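Local atomic coordinates of sugar ABC transporter (Agrobacterium radiobacter, PDB entry 4RXT), a protein that probably binds carbohydrates as the solute-binding component of an ABC-type sugar transporter, here holding an arabinose in the cleft between its two lobes. Residues I10-T15 with G91-A96; F17-V22 with Q43-V48; A121-A126 with K220-G225; L233-L236 with A240-G243. All coordinates share one frame; numbering follows the deposited sequence.

Contact 1 of 4, residues I10-T15 with G91-A96; sequences IVKDTT and GIDSGA. With ARA (alpha-L-arabinopyranose), chain B.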
loop_
_atom_site.group_PDB
_atom_site.type_symbol
_atom_site.label_atom_id
_atom_site.label_comp_id
_atom_site.label_asym_id
_atom_site.label_seq_id
_atom_site.Cartn_x
_atom_site.Cartn_y
_atom_site.Cartn_z
ATOM N N ILE A 10 10.020 10.548 4.135
ATOM C CA ILE A 10 9.556 9.922 5.362
ATOM C C ILE A 10 8.545 8.871 4.970
ATOM O O ILE A 10 7.457 9.174 4.492
ATOM C CB ILE A 10 8.895 10.948 6.327
ATOM C CG1 ILE A 10 9.867 12.088 6.630
ATOM C CG2 ILE A 10 8.430 10.254 7.618
ATOM C CD1 ILE A 10 9.238 13.261 7.344
ATOM N N VAL A 11 8.920 7.619 5.167
ATOM C CA VAL A 11 8.064 6.489 4.852
ATOM C C VAL A 11 7.345 5.987 6.094
ATOM O O VAL A 11 7.665 6.419 7.204
ATOM C CB VAL A 11 8.827 5.359 4.166
ATOM C CG1 VAL A 11 9.400 5.860 2.833
ATOM C CG2 VAL A 11 9.924 4.814 5.078
ATOM N N LYS A 12 6.350 5.115 5.913
ATOM C CA LYS A 12 5.598 4.593 7.085
ATOM C C LYS A 12 6.430 3.621 7.935
ATOM O O LYS A 12 6.206 3.501 9.125
ATOM C CB LYS A 12 4.318 3.864 6.655
ATOM C CG LYS A 12 3.315 4.691 5.874
ATOM C CD LYS A 12 2.008 3.950 5.739
ATOM C CE LYS A 12 0.985 4.698 4.916
ATOM N NZ LYS A 12 -0.329 3.987 4.983
ATOM N N ASP A 13 7.304 2.825 7.291
ATOM C CA ASP A 13 7.999 1.743 8.004
ATOM C C ASP A 13 9.215 1.323 7.185
ATOM O O ASP A 13 9.085 0.712 6.131
ATOM C CB ASP A 13 7.048 0.549 8.220
ATOM C CG ASP A 13 7.722 -0.662 8.952
ATOM O OD1 ASP A 13 8.957 -0.661 9.171
ATOM O OD2 ASP A 13 7.024 -1.644 9.275
ATOM N N THR A 14 10.391 1.654 7.690
ATOM C CA THR A 14 11.649 1.373 6.970
ATOM C C THR A 14 12.018 -0.106 6.855
ATOM O O THR A 14 12.889 -0.435 6.062
ATOM C CB THR A 14 12.833 2.111 7.633
ATOM O OG1 THR A 14 12.983 1.651 8.994
ATOM C CG2 THR A 14 12.638 3.636 7.585
ATOM N N THR A 15 11.372 -0.967 7.636
ATOM C CA THR A 15 11.618 -2.414 7.624
ATOM C C THR A 15 10.788 -3.197 6.606
ATOM O O THR A 15 10.980 -4.384 6.427
ATOM C CB THR A 15 11.357 -3.032 9.021
ATOM O OG1 THR A 15 9.950 -3.063 9.300
ATOM C CG2 THR A 15 12.075 -2.240 10.121
ATOM N N GLY A 91 3.028 14.687 -0.838
ATOM C CA GLY A 91 2.511 13.414 -0.314
ATOM C C GLY A 91 2.614 12.267 -1.292
ATOM O O GLY A 91 2.544 12.450 -2.515
ATOM N N ILE A 92 2.804 11.073 -0.725
ATOM C CA ILE A 92 2.743 9.840 -1.515
ATOM C C ILE A 92 1.898 8.773 -0.798
ATOM O O ILE A 92 1.755 8.777 0.441
ATOM C CB ILE A 92 4.140 9.287 -1.893
ATOM C CG1 ILE A 92 4.956 8.920 -0.661
ATOM C CG2 ILE A 92 4.885 10.284 -2.771
ATOM C CD1 ILE A 92 6.175 8.059 -0.987
ATOM N N ASP A 93 1.335 7.875 -1.606
ATOM C CA ASP A 93 0.800 6.570 -1.150
ATOM C C ASP A 93 -0.535 6.554 -0.404
ATOM O O ASP A 93 -1.336 5.665 -0.656
ATOM C CB ASP A 93 1.881 5.764 -0.399
ATOM C CG ASP A 93 1.381 4.391 0.041
ATOM O OD1 ASP A 93 1.426 3.463 -0.801
ATOM O OD2 ASP A 93 0.916 4.274 1.199
ATOM N N SER A 94 -0.739 7.479 0.539
ATOM C CA SER A 94 -1.774 7.310 1.546
ATOM C C SER A 94 -2.128 8.696 2.052
ATOM O O SER A 94 -1.261 9.463 2.397
ATOM C CB SER A 94 -1.241 6.423 2.696
ATOM O OG SER A 94 -2.244 6.027 3.612
ATOM N N GLY A 95 -3.410 9.025 2.067
ATOM C CA GLY A 95 -3.833 10.402 2.328
ATOM C C GLY A 95 -3.763 10.836 3.778
ATOM O O GLY A 95 -3.608 10.025 4.690
ATOM N N ALA A 96 -3.860 12.151 3.961
ATOM C CA ALA A 96 -3.965 12.729 5.290
ATOM C C ALA A 96 -5.027 13.819 5.266
ATOM O O ALA A 96 -5.359 14.419 4.207
ATOM C CB ALA A 96 -2.629 13.284 5.799
HETATM C C1 ARA B . 1.252 -0.810 0.822
HETATM C C2 ARA B . 0.354 0.421 1.050
HETATM C C3 ARA B . 0.892 1.228 2.219
HETATM C C4 ARA B . 1.105 0.349 3.464
HETATM C C5 ARA B . 1.069 -1.083 3.130
HETATM O O1 ARA B . 0.218 -1.540 0.172
HETATM O O2 ARA B . 0.339 1.265 -0.116
HETATM O O3 ARA B . 0.015 2.346 2.434
HETATM O O4 ARA B . 0.015 0.414 4.387
HETATM O O5 ARA B . 1.810 -1.460 1.957
#
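Lys12 and Ser94 carry the nearest backbones of this contact, yet their CA atoms stay 9.6 Å apart, so side chains and the bound alpha-L-arabinopyranose must bridge the gap. The Lys12 chain is extended beyond CG, and its ammonium arrives between sugar and serine: NZ donates to O3 of the sugar over 3.1 Å and makes a weak bond of the same length to Ser94 OG. The serine hydroxyl also accepts from the backbone N of Ser146. Strands 9-11 and 89-92 are not neighbours in the parallel sheet, since strand 66-68 runs between them. Both loops follow the C-terminal ends of their strands, where ligand sites of Rossmann-like periplasmic binding proteins lie. Asp93, with a positive phi of 75°, is the centre of a classic gamma turn closed by Ser94 N to Ile92 O at 2.8 Å. Its carboxylate takes two adjacent sugar hydroxyls. O2 donates to Asp93 OD1 at 2.5 Å; O3, acceptor from Lys12, donates to OD2 in a bond modelled as very short, its exact length doubtful. OD1 also bonds to Tyr18 OH. Asp93 OD2 and Lys12 NZ are 4.0 Å apart, a long salt bridge.

Contact 2 of 4, residues F17-V22 with Q43-V48; sequences FYWQIV and QAETDV. With ARA (alpha-L-arabinopyranose), chain B.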
loop_
_atom_site.group_PDB
_atom_site.type_symbol
_atom_site.label_atom_id
_atom_site.label_comp_id
_atom_site.label_asym_id
_atom_site.label_seq_id
_atom_site.Cartn_x
_atom_site.Cartn_y
_atom_site.Cartn_z
ATOM N N PHE A 17 9.505 -4.241 2.862
ATOM C CA PHE A 17 10.024 -4.282 1.495
ATOM C C PHE A 17 9.360 -3.253 0.595
ATOM O O PHE A 17 10.005 -2.670 -0.267
ATOM C CB PHE A 17 9.839 -5.659 0.903
ATOM C CG PHE A 17 10.395 -5.813 -0.474
ATOM C CD1 PHE A 17 11.749 -5.846 -0.678
ATOM C CD2 PHE A 17 9.545 -5.925 -1.553
ATOM C CE1 PHE A 17 12.256 -6.016 -1.966
ATOM C CE2 PHE A 17 10.018 -6.105 -2.827
ATOM C CZ PHE A 17 11.381 -6.127 -3.039
ATOM N N TYR A 18 8.059 -3.056 0.767
ATOM C CA TYR A 18 7.376 -2.072 -0.042
ATOM C C TYR A 18 8.015 -0.674 0.100
ATOM O O TYR A 18 8.296 0.004 -0.893
ATOM C CB TYR A 18 5.922 -1.998 0.383
ATOM C CG TYR A 18 5.134 -0.973 -0.393
ATOM C CD1 TYR A 18 4.554 -1.273 -1.622
ATOM C CD2 TYR A 18 4.930 0.324 0.116
ATOM C CE1 TYR A 18 3.813 -0.326 -2.320
ATOM C CE2 TYR A 18 4.209 1.265 -0.598
ATOM C CZ TYR A 18 3.617 0.932 -1.791
ATOM O OH TYR A 18 2.880 1.858 -2.500
ATOM N N TRP A 19 8.206 -0.255 1.352
ATOM C CA TRP A 19 8.814 1.066 1.609
ATOM C C TRP A 19 10.258 1.141 1.186
ATOM O O TRP A 19 10.739 2.194 0.833
ATOM C CB TRP A 19 8.638 1.520 3.081
ATOM C CG TRP A 19 7.195 1.723 3.391
ATOM C CD1 TRP A 19 6.421 0.949 4.172
ATOM C CD2 TRP A 19 6.334 2.655 2.750
ATOM N NE1 TRP A 19 5.112 1.353 4.101
ATOM C CE2 TRP A 19 5.040 2.419 3.239
ATOM C CE3 TRP A 19 6.532 3.669 1.825
ATOM C CZ2 TRP A 19 3.978 3.164 2.831
ATOM C CZ3 TRP A 19 5.478 4.417 1.427
ATOM C CH2 TRP A 19 4.221 4.155 1.922
ATOM N N GLN A 20 10.941 0.001 1.223
ATOM C CA GLN A 20 12.324 -0.059 0.705
ATOM C C GLN A 20 12.377 0.184 -0.811
ATOM O O GLN A 20 13.325 0.778 -1.327
ATOM C CB GLN A 20 12.985 -1.369 1.089
ATOM C CG GLN A 20 13.231 -1.407 2.590
ATOM C CD GLN A 20 13.443 -2.789 3.177
ATOM O OE1 GLN A 20 13.505 -3.800 2.457
ATOM N NE2 GLN A 20 13.518 -2.849 4.519
ATOM N N ILE A 21 11.327 -0.193 -1.518
ATOM C CA ILE A 21 11.239 0.099 -2.966
ATOM C C ILE A 21 11.068 1.605 -3.156
ATOM O O ILE A 21 11.740 2.225 -3.945
ATOM C CB ILE A 21 10.087 -0.636 -3.681
ATOM C CG1 ILE A 21 10.279 -2.167 -3.631
ATOM C CG2 ILE A 21 10.010 -0.175 -5.147
ATOM C CD1 ILE A 21 9.022 -2.949 -3.999
ATOM N N VAL A 22 10.137 2.197 -2.393
ATOM C CA VAL A 22 9.955 3.672 -2.385
ATOM C C VAL A 22 11.279 4.389 -2.114
ATOM O O VAL A 22 11.654 5.328 -2.816
ATOM C CB VAL A 22 8.900 4.110 -1.356
ATOM C CG1 VAL A 22 8.810 5.635 -1.286
ATOM C CG2 VAL A 22 7.561 3.477 -1.663
ATOM N N GLN A 43 9.757 2.366 12.450
ATOM C CA GLN A 43 10.007 0.925 12.133
ATOM C C GLN A 43 8.699 0.138 12.285
ATOM O O GLN A 43 8.686 -1.086 12.415
ATOM C CB GLN A 43 11.096 0.366 13.028
ATOM C CG GLN A 43 12.510 0.751 12.617
ATOM C CD GLN A 43 12.756 2.244 12.725
ATOM O OE1 GLN A 43 13.052 2.920 11.718
ATOM N NE2 GLN A 43 12.639 2.772 13.941
ATOM N N ALA A 44 7.579 0.862 12.254
ATOM C CA ALA A 44 6.269 0.234 12.253
ATOM C C ALA A 44 5.280 1.229 11.693
ATOM O O ALA A 44 5.312 2.393 12.069
ATOM C CB ALA A 44 5.837 -0.187 13.640
ATOM N N GLU A 45 4.365 0.762 10.848
ATOM C CA GLU A 45 3.273 1.622 10.325
ATOM C C GLU A 45 2.342 2.116 11.457
ATOM O O GLU A 45 1.677 3.174 11.366
ATOM C CB GLU A 45 2.422 0.905 9.257
ATOM C CG GLU A 45 3.194 0.507 8.021
ATOM C CD GLU A 45 2.355 0.329 6.762
ATOM O OE1 GLU A 45 1.111 0.334 6.821
ATOM O OE2 GLU A 45 3.009 0.137 5.722
ATOM N N THR A 46 2.284 1.347 12.525
ATOM C CA THR A 46 1.422 1.651 13.661
ATOM C C THR A 46 2.025 2.683 14.594
ATOM O O THR A 46 1.353 3.159 15.514
ATOM C CB THR A 46 1.152 0.366 14.476
ATOM O OG1 THR A 46 2.404 -0.256 14.827
ATOM C CG2 THR A 46 0.326 -0.594 13.666
ATOM N N ASP A 47 3.302 3.021 14.385
ATOM C CA ASP A 47 3.977 4.037 15.200
ATOM C C ASP A 47 3.683 5.405 14.589
ATOM O O ASP A 47 4.500 6.029 13.931
ATOM C CB ASP A 47 5.474 3.742 15.338
ATOM C CG ASP A 47 6.140 4.588 16.387
ATOM O OD1 ASP A 47 5.459 5.411 17.061
ATOM O OD2 ASP A 47 7.378 4.443 16.539
ATOM N N VAL A 48 2.490 5.900 14.905
ATOM C CA VAL A 48 2.066 7.153 14.324
ATOM C C VAL A 48 2.807 8.315 14.978
ATOM O O VAL A 48 3.251 9.239 14.312
ATOM C CB VAL A 48 0.560 7.297 14.494
ATOM C CG1 VAL A 48 0.065 8.616 13.919
ATOM C CG2 VAL A 48 -0.169 6.154 13.826
HETATM C C1 ARA B . 1.252 -0.810 0.822
HETATM C C2 ARA B . 0.354 0.421 1.050
HETATM C C3 ARA B . 0.892 1.228 2.219
HETATM C C4 ARA B . 1.105 0.349 3.464
HETATM C C5 ARA B . 1.069 -1.083 3.130
HETATM O O1 ARA B . 0.218 -1.540 0.172
HETATM O O2 ARA B . 0.339 1.265 -0.116
HETATM O O3 ARA B . 0.015 2.346 2.434
HETATM O O4 ARA B . 0.015 0.414 4.387
HETATM O O5 ARA B . 1.810 -1.460 1.957
#
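Trp19 places CG opposite its carbonyl carbon (chi1 -65°), which swings the indole off the start of helix 17-33 toward the loop holding Glu45; the glutamate, extended beyond CG, brings its carboxylate across to the indole N-H. The two side chains meet at about a right angle. Trp19 NE1 donates to Glu45 OE2 over 2.9 Å in an almost straight bond (173° at the hydrogen), and OE2 lies practically in the indole plane. On the carboxylate the approach is less flat: the N-H comes from the anti side, 31° out of plane. The other oxygen, OE1, accepts from O4 of alpha-L-arabinopyranose at 2.7 Å, so one carboxylate is held by tryptophan while it holds the ligand. This is the cleft of a type I periplasmic binding protein, lined here by the start of helix 17-33 and by the loop joining strand 39-41 to helix 48-60. That loop makes a type I turn from Ala44 to Asp47, whose side chain then caps helix 48-60 at Gly50 N. Tyr18 supplies the aromatic wall: sugar C1 stands 3.7 Å above its ring, over the centre, with the C-H directed at the face in a CH-pi contact. The same tyrosine sets CD2 over the middle of one indole face, 3.7 Å from its plane. Trp19 CZ2 is 3.7 Å from sugar C3, meeting it obliquely.

Contact 3 of 4, residues A121-A126 with K220-G225; sequences AAAIKA and KVKVIG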
loop_
_atom_site.group_PDB
_atom_site.type_symbol
_atom_site.label_atom_id
_atom_site.label_comp_id
_atom_site.label_asym_id
_atom_site.label_seq_id
_atom_site.Cartn_x
_atom_site.Cartn_y
_atom_site.Cartn_z
ATOM N N ALA A 121 -13.773 -12.368 -7.139
ATOM C CA ALA A 121 -14.961 -12.981 -7.726
ATOM C C ALA A 121 -14.550 -13.927 -8.846
ATOM O O ALA A 121 -15.075 -15.038 -8.954
ATOM C CB ALA A 121 -15.917 -11.916 -8.240
ATOM N N ALA A 122 -13.622 -13.476 -9.682
ATOM C CA ALA A 122 -13.158 -14.297 -10.811
ATOM C C ALA A 122 -12.496 -15.570 -10.284
ATOM O O ALA A 122 -12.676 -16.686 -10.843
ATOM C CB ALA A 122 -12.195 -13.499 -11.681
ATOM N N ALA A 123 -11.713 -15.423 -9.217
ATOM C CA ALA A 123 -10.994 -16.575 -8.656
ATOM C C ALA A 123 -11.952 -17.595 -8.052
ATOM O O ALA A 123 -11.789 -18.827 -8.241
ATOM C CB ALA A 123 -9.973 -16.106 -7.637
ATOM N N ILE A 124 -12.960 -17.083 -7.343
ATOM C CA ILE A 124 -13.988 -17.959 -6.774
ATOM C C ILE A 124 -14.755 -18.686 -7.903
ATOM O O ILE A 124 -15.062 -19.870 -7.806
ATOM C CB ILE A 124 -14.920 -17.206 -5.823
ATOM C CG1 ILE A 124 -14.100 -16.772 -4.607
ATOM C CG2 ILE A 124 -16.103 -18.079 -5.440
ATOM C CD1 ILE A 124 -14.771 -15.709 -3.779
ATOM N N LYS A 125 -15.095 -17.956 -8.953
ATOM C CA LYS A 125 -15.771 -18.547 -10.107
ATOM C C LYS A 125 -14.944 -19.654 -10.762
ATOM O O LYS A 125 -15.473 -20.705 -11.111
ATOM C CB LYS A 125 -16.085 -17.484 -11.132
ATOM C CG LYS A 125 -16.696 -18.015 -12.409
ATOM C CD LYS A 125 -17.433 -16.922 -13.148
ATOM C CE LYS A 125 -16.469 -15.922 -13.684
ATOM N NZ LYS A 125 -17.270 -14.928 -14.437
ATOM N N ALA A 126 -13.646 -19.423 -10.931
ATOM C CA ALA A 126 -12.814 -20.482 -11.496
ATOM C C ALA A 126 -12.803 -21.722 -10.608
ATOM O O ALA A 126 -12.806 -22.868 -11.084
ATOM C CB ALA A 126 -11.386 -19.977 -11.700
ATOM N N LYS A 220 -9.121 -24.533 -1.808
ATOM C CA LYS A 220 -10.366 -24.271 -1.058
ATOM C C LYS A 220 -10.614 -22.775 -0.743
ATOM O O LYS A 220 -11.802 -22.335 -0.552
ATOM C CB LYS A 220 -10.345 -25.070 0.253
ATOM C CG LYS A 220 -10.271 -26.567 0.046
ATOM C CD LYS A 220 -10.370 -27.330 1.354
ATOM C CE LYS A 220 -10.037 -28.805 1.179
ATOM N NZ LYS A 220 -11.220 -29.592 0.736
ATOM N N VAL A 221 -9.553 -21.981 -0.687
ATOM C CA VAL A 221 -9.670 -20.556 -0.312
ATOM C C VAL A 221 -8.835 -19.723 -1.241
ATOM O O VAL A 221 -7.624 -19.920 -1.331
ATOM C CB VAL A 221 -9.217 -20.283 1.142
ATOM C CG1 VAL A 221 -9.342 -18.800 1.495
ATOM C CG2 VAL A 221 -9.978 -21.182 2.109
ATOM N N LYS A 222 -9.489 -18.776 -1.904
ATOM C CA LYS A 222 -8.843 -17.896 -2.859
ATOM C C LYS A 222 -8.468 -16.602 -2.201
ATOM O O LYS A 222 -9.337 -15.935 -1.597
ATOM C CB LYS A 222 -9.751 -17.642 -4.073
ATOM C CG LYS A 222 -9.973 -18.882 -4.967
ATOM C CD LYS A 222 -8.741 -19.808 -5.049
ATOM C CE LYS A 222 -8.330 -20.296 -6.394
ATOM N NZ LYS A 222 -7.479 -21.495 -6.114
ATOM N N VAL A 223 -7.205 -16.210 -2.328
ATOM C CA VAL A 223 -6.688 -14.977 -1.712
ATOM C C VAL A 223 -6.314 -13.966 -2.757
ATOM O O VAL A 223 -5.604 -14.294 -3.689
ATOM C CB VAL A 223 -5.422 -15.269 -0.873
ATOM C CG1 VAL A 223 -4.883 -13.979 -0.258
ATOM C CG2 VAL A 223 -5.730 -16.308 0.204
ATOM N N ILE A 224 -6.849 -12.748 -2.644
ATOM C CA ILE A 224 -6.354 -11.612 -3.378
ATOM C C ILE A 224 -5.579 -10.715 -2.425
ATOM O O ILE A 224 -6.097 -10.323 -1.402
ATOM C CB ILE A 224 -7.439 -10.804 -4.125
ATOM C CG1 ILE A 224 -8.179 -11.714 -5.107
ATOM C CG2 ILE A 224 -6.839 -9.575 -4.803
ATOM C CD1 ILE A 224 -7.371 -12.208 -6.314
ATOM N N GLY A 225 -4.326 -10.431 -2.755
ATOM C CA GLY A 225 -3.515 -9.548 -1.948
ATOM C C GLY A 225 -3.116 -8.291 -2.709
ATOM O O GLY A 225 -3.665 -7.973 -3.776
#
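Ala123 and Lys222 account for most of the buried surface, and their CA atoms, 6.3 Å apart, are the nearest of the two segments. With only a methyl group on the helix side, the backbones can come this near. Ala123 CB lies 3.9 Å from Lys222 CG and equally far from Lys222 CB, and Lys222 CG also touches the carbonyl oxygen of Ala123 at 3.7 Å. The contact is thus made by the aliphatic root of the lysine. Beyond it the chain bends, with chi2 at -34° and chi3 at -134°, leading the end away from segment 121-126, past Met127 of the same helix, to where NZ donates to the backbone O of Ser218. Ile124 adds a looser flank: its CG1 is 4.5 Å from Lys222 CB, while the side chain also packs on Val195 of the adjoining strand 194-199. Ile224, two residues along the strand and pointing to the same side as Lys222, meets Ala116 and Leu120 one to two turns earlier in the helix. Val221 and Val223 point away, onto helix 202-214 across the sheet. A central sheet sandwiched between helices in this manner is the three-layer alpha/beta lobe of a periplasmic binding protein.

Contact 4 of 4, residues L233-L236 with A240-G243; sequences LGFL and AIAG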
loop_
_atom_site.group_PDB
_atom_site.type_symbol
_atom_site.label_atom_id
_atom_site.label_comp_id
_atom_site.label_asym_id
_atom_site.label_seq_id
_atom_site.Cartn_x
_atom_site.Cartn_y
_atom_site.Cartn_z
ATOM N N LEU A 233 5.245 -13.431 -4.195
ATOM C CA LEU A 233 5.374 -13.898 -5.578
ATOM C C LEU A 233 5.506 -15.425 -5.604
ATOM O O LEU A 233 4.947 -16.081 -6.473
ATOM C CB LEU A 233 6.525 -13.209 -6.292
ATOM C CG LEU A 233 6.279 -11.727 -6.599
ATOM C CD1 LEU A 233 7.553 -11.094 -7.165
ATOM C CD2 LEU A 233 5.105 -11.471 -7.547
ATOM N N GLY A 234 6.176 -15.993 -4.606
ATOM C CA GLY A 234 6.224 -17.457 -4.445
ATOM C C GLY A 234 4.836 -18.058 -4.251
ATOM O O GLY A 234 4.482 -19.080 -4.850
ATOM N N PHE A 235 4.019 -17.372 -3.451
ATOM C CA PHE A 235 2.645 -17.825 -3.188
ATOM C C PHE A 235 1.771 -17.692 -4.443
ATOM O O PHE A 235 0.876 -18.511 -4.676
ATOM C CB PHE A 235 1.989 -16.987 -2.062
ATOM C CG PHE A 235 2.605 -17.193 -0.677
ATOM C CD1 PHE A 235 3.188 -18.409 -0.314
ATOM C CD2 PHE A 235 2.572 -16.191 0.234
ATOM C CE1 PHE A 235 3.759 -18.588 0.933
ATOM C CE2 PHE A 235 3.101 -16.357 1.487
ATOM C CZ PHE A 235 3.697 -17.548 1.859
ATOM N N LEU A 236 2.020 -16.660 -5.244
ATOM C CA LEU A 236 1.287 -16.516 -6.511
ATOM C C LEU A 236 1.569 -17.706 -7.463
ATOM O O LEU A 236 0.688 -18.310 -8.064
ATOM C CB LEU A 236 1.646 -15.187 -7.159
ATOM C CG LEU A 236 0.785 -14.806 -8.359
ATOM C CD1 LEU A 236 -0.646 -14.589 -7.903
ATOM C CD2 LEU A 236 1.294 -13.535 -9.015
ATOM N N ALA A 240 -1.023 -20.421 -3.557
ATOM C CA ALA A 240 -1.537 -19.962 -2.236
ATOM C C ALA A 240 -2.169 -18.586 -2.269
ATOM O O ALA A 240 -2.995 -18.288 -1.433
ATOM C CB ALA A 240 -0.464 -19.999 -1.159
ATOM N N ILE A 241 -1.732 -17.762 -3.219
ATOM C CA ILE A 241 -2.347 -16.473 -3.519
ATOM C C ILE A 241 -2.855 -16.535 -4.954
ATOM O O ILE A 241 -2.159 -17.038 -5.831
ATOM C CB ILE A 241 -1.422 -15.268 -3.276
ATOM C CG1 ILE A 241 -1.193 -15.105 -1.779
ATOM C CG2 ILE A 241 -2.025 -13.996 -3.908
ATOM C CD1 ILE A 241 -0.289 -13.949 -1.386
ATOM N N ALA A 242 -4.080 -16.052 -5.203
ATOM C CA ALA A 242 -4.705 -16.070 -6.516
ATOM C C ALA A 242 -4.376 -14.845 -7.360
ATOM O O ALA A 242 -4.383 -14.892 -8.611
ATOM C CB ALA A 242 -6.216 -16.211 -6.375
ATOM N N GLY A 243 -4.121 -13.731 -6.681
ATOM C CA GLY A 243 -3.828 -12.480 -7.364
ATOM C C GLY A 243 -3.236 -11.493 -6.413
ATOM O O GLY A 243 -3.531 -11.557 -5.219
HETATM O O HOH W 1 -1.893 -18.211 -8.192
#
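Phe235 and Ile241 make the direct polar link: Ile241 N donates to Phe235 O over 3.1 Å, nearly straight at the hydrogen (172°). The donor stands above the carbonyl plane, 68° out of it, so the bond uses neither lone-pair direction. Ser238 OG, from the end of the helix, also bonds to Phe235 O and to Ala240 N, which ties the turn together from within. A second link runs through water: one molecule donates to both Leu236 O and Ile241 O, each at 2.6 Å, and thereby joins a carbonyl of the last helical turn to one of the following loop. Ile241 O further receives the CA-H of Leu236, the CA and O being 3.6 Å apart.

The apolar part has two patches. In the first, Phe235 CB rests on Ile241 CG1 at 3.7 Å, and the methyl CD1 of Ile241 reaches the ring at its edge, near the plane, 4.0 Å from CD2. Ala240 CB comes obliquely to the same ring; the Phe235 side chain also packs on Gln210 and Ala213 of helix 202-214. In the second, Leu236 has CG opposite its backbone N (chi1 -170°), and although its CB points away, CD1 returns to within 4.3 Å of Ile241 CG2. The same methyl packs on the backbone, with Ile241 O 3.5 Å from Leu236 CD1 and Ala242 C and Gly243 N each 3.8 Å from it. Helix 230-238 is here folded back onto the loop leading to strand 243-246, the returning half of a beta-alpha-beta crossover that begins at strand 222-226.

Contacts 1 and 2 belong to one buried site, with centres 7 Å apart and both touching the sugar; contact 2 is nested within the chain loop closed by contact 1, and a probable hydrogen bond between Thr14 O and Gln20 NE2 (2.9 Å) joins them. Their chemistry is charged and aromatic. Contacts 3 and 4, with centres 11 Å apart, lie around the other sheet: they meet where strand 222-226 pairs with the 240-243 segment, Val223 O accepting from Ala242 N at 2.8 Å. Contact 3 is partly buried alkyl packing, whereas contact 4 is buried and combines apolar packing with a backbone bond and a water bridge. The centres of contacts 1 and 3 are about 29 Å apart.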